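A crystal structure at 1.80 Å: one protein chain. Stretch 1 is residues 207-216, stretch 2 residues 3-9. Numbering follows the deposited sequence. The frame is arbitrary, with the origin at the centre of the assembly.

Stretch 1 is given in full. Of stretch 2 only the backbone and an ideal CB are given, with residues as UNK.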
# COMPACT_ATOMS: atom_id res chain seq x y z
N VAL A 207 -3.22 -23.20 12.53
CA VAL A 207 -3.69 -21.89 12.10
C VAL A 207 -4.47 -21.19 13.22
O VAL A 207 -4.32 -19.99 13.43
CB VAL A 207 -4.62 -22.00 10.87
CG1 VAL A 207 -5.08 -20.61 10.45
CG2 VAL A 207 -3.88 -22.68 9.72
N ALA A 208 -5.28 -21.96 13.93
CA ALA A 208 -6.08 -21.42 15.02
C ALA A 208 -5.23 -20.72 16.07
O ALA A 208 -5.65 -19.73 16.67
CB ALA A 208 -6.91 -22.52 15.65
N VAL A 209 -4.02 -21.22 16.31
CA VAL A 209 -3.14 -20.60 17.30
C VAL A 209 -2.67 -19.22 16.85
O VAL A 209 -2.65 -18.28 17.66
CB VAL A 209 -1.91 -21.48 17.60
CG1 VAL A 209 -0.97 -20.75 18.56
CG2 VAL A 209 -2.35 -22.79 18.22
N LYS A 210 -2.29 -19.08 15.58
CA LYS A 210 -1.84 -17.78 15.11
C LYS A 210 -3.00 -16.80 15.09
O LYS A 210 -2.82 -15.61 15.31
CB LYS A 210 -1.20 -17.87 13.72
CG LYS A 210 -0.58 -16.54 13.29
CD LYS A 210 0.26 -16.63 12.03
CE LYS A 210 0.89 -15.27 11.73
NZ LYS A 210 1.68 -15.23 10.46
N VAL A 211 -4.21 -17.30 14.83
CA VAL A 211 -5.37 -16.43 14.82
C VAL A 211 -5.57 -15.81 16.21
O VAL A 211 -5.73 -14.59 16.33
CB VAL A 211 -6.66 -17.19 14.43
CG1 VAL A 211 -7.88 -16.30 14.68
CG2 VAL A 211 -6.61 -17.58 12.95
N ARG A 212 -5.54 -16.64 17.25
CA ARG A 212 -5.74 -16.15 18.62
C ARG A 212 -4.70 -15.13 19.06
O ARG A 212 -5.04 -14.04 19.52
CB ARG A 212 -5.72 -17.32 19.60
CG ARG A 212 -6.92 -18.24 19.51
CD ARG A 212 -7.15 -18.96 20.83
NE ARG A 212 -5.99 -19.76 21.24
CZ ARG A 212 -5.61 -20.89 20.65
NH1 ARG A 212 -6.30 -21.37 19.62
NH2 ARG A 212 -4.54 -21.54 21.09
N VAL A 213 -3.43 -15.50 18.93
CA VAL A 213 -2.34 -14.61 19.32
C VAL A 213 -2.41 -13.26 18.61
O VAL A 213 -2.19 -12.21 19.21
CB VAL A 213 -0.98 -15.25 19.01
CG1 VAL A 213 0.14 -14.31 19.40
CG2 VAL A 213 -0.85 -16.58 19.74
N THR A 214 -2.74 -13.31 17.32
CA THR A 214 -2.83 -12.11 16.51
C THR A 214 -3.95 -11.16 16.92
O THR A 214 -3.77 -9.95 16.92
CB THR A 214 -3.01 -12.48 15.03
OG1 THR A 214 -1.84 -13.17 14.57
CG2 THR A 214 -3.23 -11.24 14.18
N GLU A 215 -5.11 -11.72 17.26
CA GLU A 215 -6.25 -10.89 17.65
C GLU A 215 -6.14 -10.31 19.05
O GLU A 215 -6.64 -9.22 19.32
CB GLU A 215 -7.55 -11.68 17.49
CG GLU A 215 -7.97 -11.80 16.04
CD GLU A 215 -9.15 -12.72 15.80
OE1 GLU A 215 -9.51 -12.90 14.62
OE2 GLU A 215 -9.71 -13.26 16.78
N GLU A 216 -5.49 -11.03 19.96
CA GLU A 216 -5.33 -10.56 21.33
C GLU A 216 -4.33 -9.41 21.40
O GLU A 216 -4.44 -8.53 22.26
CB GLU A 216 -4.86 -11.69 22.24
CG GLU A 216 -4.89 -11.34 23.72
CD GLU A 216 -4.23 -12.39 24.59
OE1 GLU A 216 -3.72 -13.38 24.04
OE2 GLU A 216 -4.20 -12.21 25.83
N UNK A 3 -13.31 -25.08 9.06
CA UNK A 3 -13.55 -23.68 8.77
C UNK A 3 -13.17 -22.83 9.98
O UNK A 3 -13.74 -22.98 11.06
CB UNK A 3 -15.01 -23.45 8.38
N UNK A 4 -12.19 -21.95 9.78
CA UNK A 4 -11.75 -21.06 10.84
C UNK A 4 -12.14 -19.65 10.42
O UNK A 4 -12.43 -19.40 9.25
CB UNK A 4 -10.25 -21.18 11.10
N UNK A 5 -12.16 -18.73 11.38
CA UNK A 5 -12.52 -17.36 11.07
C UNK A 5 -11.58 -16.36 11.72
O UNK A 5 -11.22 -16.49 12.90
CB UNK A 5 -13.96 -17.08 11.51
N UNK A 6 -11.15 -15.39 10.93
CA UNK A 6 -10.31 -14.31 11.43
C UNK A 6 -11.35 -13.22 11.59
O UNK A 6 -12.16 -13.00 10.68
CB UNK A 6 -9.15 -13.93 10.51
N UNK A 7 -11.34 -12.54 12.73
CA UNK A 7 -12.33 -11.50 12.97
C UNK A 7 -11.77 -10.08 12.88
O UNK A 7 -12.42 -9.18 12.37
CB UNK A 7 -12.96 -11.71 14.35
N UNK A 8 -10.56 -9.90 13.39
CA UNK A 8 -9.93 -8.58 13.40
C UNK A 8 -8.54 -8.59 12.78
O UNK A 8 -7.83 -9.60 12.85
CB UNK A 8 -9.85 -8.05 14.83
N UNK A 9 -8.13 -7.47 12.15
CA UNK A 9 -8.91 -6.23 12.02
C UNK A 9 -9.95 -6.30 10.91
O UNK A 9 -10.86 -5.47 10.86
CB UNK A 9 -7.97 -5.05 11.76

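Stretch 1 is a helix, and the strand of stretch 2 runs beside it in nearly the same direction, the axes 16° apart and 9.2 Å apart at their closest. The helix offers Val 207, Ala 208 and Val 211, then the carboxylate of Glu 215.

Position 3 has extended backbone angles, and its ideal CB finds nothing of the helix within 5.5 Å. Any residue at ease in a strand would do. It is Arg 3, its side chain well clear of the helix.

At position 4 the CA-to-CB bond points toward the helix, and the ideal CB lies 5.2 Å from CG1 of Val 207 and 5.4 Å from CG2 of Val 211. That spacing leaves room for more than a methyl group, and the surface ahead is apolar, so leucine, isoleucine or methionine would all be reasonable. The residue is Leu 4. Its CD2 comes 3.6 Å from CB of Val 207, 4.0 Å from CB of Ala 208 and 3.6 Å from N of Ala 208, so the methyl packs against the helix backbone as well as its side chains.

Position 5 points away, and polar or charged residues suit it. Glu 5 is found; it meets the helix through its backbone, its O lying 3.8 Å from CG1 of Val 211.

Position 6 points sideways, its ideal CB 5.0 Å from CG1 of Val 211 and 4.3 Å from OE1 of Glu 215. A compact apolar residue would fit, and beta-branching favours the extended backbone: valine or isoleucine, perhaps threonine. Val 6 places its CG2 4.0 Å from CG2 of Val 211.

At position 7 the strand has ended, and phi/psi of -106/-39 mark a turn in the backbone. The amide matters most: N donates to OE1 of Glu 215 at 2.7 Å and 173°, a bond nearly any residue but proline could make. The ideal CB is 3.7 Å from that same oxygen, so a basic side chain is plausible. Arg 7 is present, but the end of its side chain leads away.

Position 8 points toward the helix, its ideal CB 4.4 Å from CG of Glu 215. Its N gives OE1 of Glu 215 a second, weak hydrogen bond of 3.4 Å. Many side chains would serve; Glu 8 turns its carboxylate away from the helix.

Position 9 follows a cis peptide bond, and phi is -79°, which together strongly suggest proline. Pro 9 it is, contributing little to the contact.

Stretch 2 (3-9) RLEVREP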
# COMPACT_ATOMS: atom_id res chain seq x y z
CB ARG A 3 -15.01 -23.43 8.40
CG ARG A 3 -15.28 -22.00 7.91
CD ARG A 3 -16.77 -21.74 7.70
NE ARG A 3 -17.03 -20.36 7.30
CZ ARG A 3 -17.09 -19.94 6.04
NH1 ARG A 3 -16.92 -20.79 5.03
NH2 ARG A 3 -17.32 -18.66 5.78
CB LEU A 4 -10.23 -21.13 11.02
CG LEU A 4 -9.61 -22.43 11.54
CD1 LEU A 4 -9.77 -23.54 10.51
CD2 LEU A 4 -8.13 -22.19 11.82
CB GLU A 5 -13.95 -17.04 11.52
CG GLU A 5 -15.02 -17.96 10.95
CD GLU A 5 -16.42 -17.47 11.27
OE1 GLU A 5 -16.67 -17.04 12.42
OE2 GLU A 5 -17.29 -17.52 10.37
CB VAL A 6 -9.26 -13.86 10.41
CG1 VAL A 6 -8.70 -12.49 10.82
CG2 VAL A 6 -8.13 -14.89 10.35
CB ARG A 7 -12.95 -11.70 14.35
CG ARG A 7 -13.57 -13.08 14.56
CD ARG A 7 -14.73 -13.30 13.60
NE ARG A 7 -15.85 -12.43 13.92
CZ ARG A 7 -16.89 -12.22 13.11
NH1 ARG A 7 -16.94 -12.81 11.92
NH2 ARG A 7 -17.87 -11.42 13.49
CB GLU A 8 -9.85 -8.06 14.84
CG GLU A 8 -11.21 -7.94 15.53
CD GLU A 8 -12.05 -6.79 15.01
OE1 GLU A 8 -11.91 -6.44 13.81
OE2 GLU A 8 -12.85 -6.22 15.78
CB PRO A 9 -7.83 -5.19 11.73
CG PRO A 9 -6.87 -5.96 10.90
CD PRO A 9 -6.76 -7.28 11.65
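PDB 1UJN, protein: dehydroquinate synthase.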